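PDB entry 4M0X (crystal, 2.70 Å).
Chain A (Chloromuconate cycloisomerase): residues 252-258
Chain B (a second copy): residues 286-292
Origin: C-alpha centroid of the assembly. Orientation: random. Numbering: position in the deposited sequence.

Chain A (252-258) TVQQAIA
Chain B, residues 286-292: AIAEASG

Two copies of the cycloisomerase meet here through nearly perpendicular helices: the first turns of the chain A helix, which begins at Val A253 and continues beyond Ala A258, cross a helix of chain B that enters this stretch from earlier in the chain, at a signed angle of -87° with the axes 9.0 Å apart at closest approach. The register is set by Gln A254 and Ala B290, whose CA atoms lie 4.9 Å apart. The contact buries 269 Å², both sides summed, and no hydrogen bond crosses it.

Chain A enters its helix from an extended Thr A252 (phi/psi -137/156), whose p rotamer (chi1 77°) turns OG1 back over the first turn as an N-cap. Thr A252 OG1 accepts from Gln A255 N at 3.2 Å with good linearity and, weakly, from Gln A254 N at 3.3 Å. Regular helical bonds follow, from Ala A256 N to Thr A252 O (2.9 Å) and from Ile A257 N to Val A253 O (3.2 Å). One turn apart, Val A253 and Ile A257 both direct CA-to-CB toward chain B.

Ala B290 is the centre of the contact and its most covered residue. Ala B290 CB points toward chain A and lies 3.5 Å from both Val A253 CG1 and Ile A257 CD1, so that two branched side chains meet at one methyl. The p rotamer of Val A253 (chi1 85°) brings CG1, rather than CG2, closest to Ala B290 CB. Ile A257 has an off-well chi1 of -92° with chi2 t (172°), an extended branch that carries CD1 to Ala B290 and also to 4.3 Å from Ile B287 CG2. The CA-to-CB bond of Ile B287 points sideways, with chi1 m (-75°) and chi2 between wells at 143°.

Gln A254 starts sideways, but its m, p conformation (chi1 -71°, chi2 88°, chi3 33°) folds the chain so that its end comes nearer to chain B. Gln A254 CG packs 3.3 Å from Ala B290 O, while Gln A254 NE2 stops 4.0 Å from Glu B289 O. Glu B289 sets off sideways along CA-to-CB and is extended through t, t (chi1 -180°, chi2 -176°, chi3 17°); its carboxylate oxygens are hydrogen-bonded elsewhere in the structure.

In chain B, Ser B291 takes p (chi1 48°), which swings OG back to donate to Ile B287 O at 2.8 Å. The backbone relaxes through Ala B290 (-77/-16) and Ser B291 (-112/-1) to Gly B292, whose positive phi (72/27) completes a Schellman motif; Gly B292 N bonds weakly to Glu B289 O at 3.3 Å. Positive phi favours glycine by itself, and an ideal CB here would have no atom of the chain A stretch within 5.5 Å.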

ATOM      1  N   THR A 252       3.229  17.134 -18.470  1.00 23.00           N
ATOM      2  CA  THR A 252       4.306  17.694 -17.686  1.00 24.06           C
ATOM      3  C   THR A 252       5.113  16.558 -17.124  1.00 24.30           C
ATOM      4  O   THR A 252       4.628  15.440 -16.965  1.00 24.43           O
ATOM      5  CB  THR A 252       3.833  18.631 -16.518  1.00 24.83           C
ATOM      6  OG1 THR A 252       3.335  17.852 -15.404  1.00 26.75           O
ATOM      7  CG2 THR A 252       2.785  19.632 -16.977  1.00 22.78           C
ATOM      8  N   VAL A 253       6.348  16.901 -16.837  1.00 24.42           N
ATOM      9  CA  VAL A 253       7.334  16.088 -16.183  1.00 26.44           C
ATOM     10  C   VAL A 253       6.842  15.575 -14.802  1.00 26.48           C
ATOM     11  O   VAL A 253       7.179  14.472 -14.385  1.00 25.83           O
ATOM     12  CB  VAL A 253       8.675  16.920 -16.145  1.00 27.29           C
ATOM     13  CG1 VAL A 253       8.758  17.861 -14.950  1.00 26.79           C
ATOM     14  CG2 VAL A 253       9.898  16.043 -16.245  1.00 28.09           C
ATOM     15  N   GLN A 254       6.019  16.354 -14.107  1.00 27.38           N
ATOM     16  CA  GLN A 254       5.472  15.905 -12.821  1.00 28.00           C
ATOM     17  C   GLN A 254       4.415  14.813 -13.051  1.00 28.69           C
ATOM     18  O   GLN A 254       4.312  13.859 -12.274  1.00 30.85           O
ATOM     19  CB  GLN A 254       4.881  17.084 -12.009  1.00 26.75           C
ATOM     20  CG  GLN A 254       5.913  18.046 -11.431  1.00 27.67           C
ATOM     21  CD  GLN A 254       6.338  19.209 -12.357  1.00 29.87           C
ATOM     22  OE1 GLN A 254       5.553  19.730 -13.165  1.00 33.10           O
ATOM     23  NE2 GLN A 254       7.578  19.637 -12.212  1.00 27.81           N
ATOM     24  N   GLN A 255       3.620  14.976 -14.111  1.00 27.59           N
ATOM     25  CA  GLN A 255       2.614  13.981 -14.498  1.00 25.25           C
ATOM     26  C   GLN A 255       3.287  12.697 -14.940  1.00 24.52           C
ATOM     27  O   GLN A 255       2.840  11.610 -14.569  1.00 24.30           O
ATOM     28  CB  GLN A 255       1.723  14.538 -15.592  1.00 24.23           C
ATOM     29  CG  GLN A 255       1.114  15.838 -15.136  1.00 26.01           C
ATOM     30  CD  GLN A 255       0.048  16.387 -16.056  1.00 26.36           C
ATOM     31  OE1 GLN A 255      -1.093  16.559 -15.639  1.00 27.83           O
ATOM     32  NE2 GLN A 255       0.407  16.672 -17.298  1.00 25.10           N
ATOM     33  N   ALA A 256       4.361  12.843 -15.715  1.00 22.47           N
ATOM     34  CA  ALA A 256       5.196  11.743 -16.120  1.00 24.31           C
ATOM     35  C   ALA A 256       5.544  10.891 -14.918  1.00 26.97           C
ATOM     36  O   ALA A 256       5.323   9.690 -14.917  1.00 29.31           O
ATOM     37  CB  ALA A 256       6.467  12.255 -16.766  1.00 22.40           C
ATOM     38  N   ILE A 257       6.069  11.526 -13.884  1.00 27.70           N
ATOM     39  CA  ILE A 257       6.467  10.817 -12.702  1.00 28.52           C
ATOM     40  C   ILE A 257       5.288  10.155 -11.999  1.00 28.42           C
ATOM     41  O   ILE A 257       5.346   8.956 -11.673  1.00 28.89           O
ATOM     42  CB  ILE A 257       7.274  11.740 -11.776  1.00 31.43           C
ATOM     43  CG1 ILE A 257       8.759  11.559 -12.122  1.00 33.04           C
ATOM     44  CG2 ILE A 257       6.958  11.480 -10.297  1.00 28.94           C
ATOM     45  CD1 ILE A 257       9.694  12.547 -11.440  1.00 38.79           C
ATOM     46  N   ALA A 258       4.219  10.924 -11.786  1.00 26.70           N
ATOM     47  CA  ALA A 258       3.044  10.412 -11.108  1.00 24.90           C
ATOM     48  C   ALA A 258       2.515   9.153 -11.775  1.00 26.49           C
ATOM     49  O   ALA A 258       2.225   8.164 -11.068  1.00 28.05           O
ATOM     50  CB  ALA A 258       1.971  11.461 -11.024  1.00 24.05           C
TER
ATOM     51  N   ALA B 286      16.945  16.846 -13.371  1.00 24.19           N
ATOM     52  CA  ALA B 286      15.597  17.043 -13.894  1.00 23.20           C
ATOM     53  C   ALA B 286      14.622  16.269 -13.042  1.00 24.01           C
ATOM     54  O   ALA B 286      13.549  16.771 -12.678  1.00 24.64           O
ATOM     55  CB  ALA B 286      15.506  16.572 -15.324  1.00 22.84           C
ATOM     56  N   ILE B 287      14.991  15.044 -12.692  1.00 23.36           N
ATOM     57  CA  ILE B 287      14.120  14.276 -11.815  1.00 23.35           C
ATOM     58  C   ILE B 287      13.896  14.963 -10.478  1.00 23.76           C
ATOM     59  O   ILE B 287      12.744  15.122 -10.064  1.00 25.48           O
ATOM     60  CB  ILE B 287      14.544  12.798 -11.684  1.00 23.46           C
ATOM     61  CG1 ILE B 287      14.144  12.044 -12.976  1.00 21.76           C
ATOM     62  CG2 ILE B 287      13.900  12.167 -10.459  1.00 22.71           C
ATOM     63  CD1 ILE B 287      15.144  11.008 -13.389  1.00 21.90           C
ATOM     64  N   ALA B 288      14.975  15.424  -9.832  1.00 24.81           N
ATOM     65  CA  ALA B 288      14.853  16.216  -8.579  1.00 23.56           C
ATOM     66  C   ALA B 288      13.818  17.355  -8.710  1.00 23.48           C
ATOM     67  O   ALA B 288      12.929  17.477  -7.878  1.00 22.17           O
ATOM     68  CB  ALA B 288      16.210  16.725  -8.105  1.00 20.93           C
ATOM     69  N   GLU B 289      13.916  18.143  -9.784  1.00 25.01           N
ATOM     70  CA  GLU B 289      12.933  19.187 -10.074  1.00 28.46           C
ATOM     71  C   GLU B 289      11.500  18.644 -10.170  1.00 28.95           C
ATOM     72  O   GLU B 289      10.586  19.255  -9.647  1.00 30.22           O
ATOM     73  CB  GLU B 289      13.309  19.957 -11.350  1.00 29.51           C
ATOM     74  CG  GLU B 289      12.362  21.077 -11.750  1.00 32.84           C
ATOM     75  CD  GLU B 289      12.717  21.750 -13.086  1.00 39.12           C
ATOM     76  OE1 GLU B 289      13.507  21.170 -13.883  1.00 46.79           O
ATOM     77  OE2 GLU B 289      12.203  22.863 -13.361  1.00 35.64           O
ATOM     78  N   ALA B 290      11.308  17.495 -10.811  1.00 29.42           N
ATOM     79  CA  ALA B 290       9.960  17.008 -11.097  1.00 29.55           C
ATOM     80  C   ALA B 290       9.325  16.417  -9.872  1.00 29.87           C
ATOM     81  O   ALA B 290       8.104  16.244  -9.817  1.00 30.54           O
ATOM     82  CB  ALA B 290       9.982  15.992 -12.210  1.00 31.20           C
ATOM     83  N   SER B 291      10.147  16.139  -8.875  1.00 29.57           N
ATOM     84  CA  SER B 291       9.635  15.616  -7.623  1.00 31.52           C
ATOM     85  C   SER B 291       9.789  16.597  -6.462  1.00 30.19           C
ATOM     86  O   SER B 291       9.374  16.318  -5.332  1.00 30.81           O
ATOM     87  CB  SER B 291      10.313  14.293  -7.318  1.00 33.24           C
ATOM     88  OG  SER B 291      11.708  14.453  -7.499  1.00 37.50           O
ATOM     89  N   GLY B 292      10.370  17.753  -6.743  1.00 30.60           N
ATOM     90  CA  GLY B 292      10.509  18.820  -5.728  1.00 33.88           C
ATOM     91  C   GLY B 292      11.531  18.560  -4.626  1.00 33.61           C
ATOM     92  O   GLY B 292      11.375  19.036  -3.491  1.00 33.71           O
TER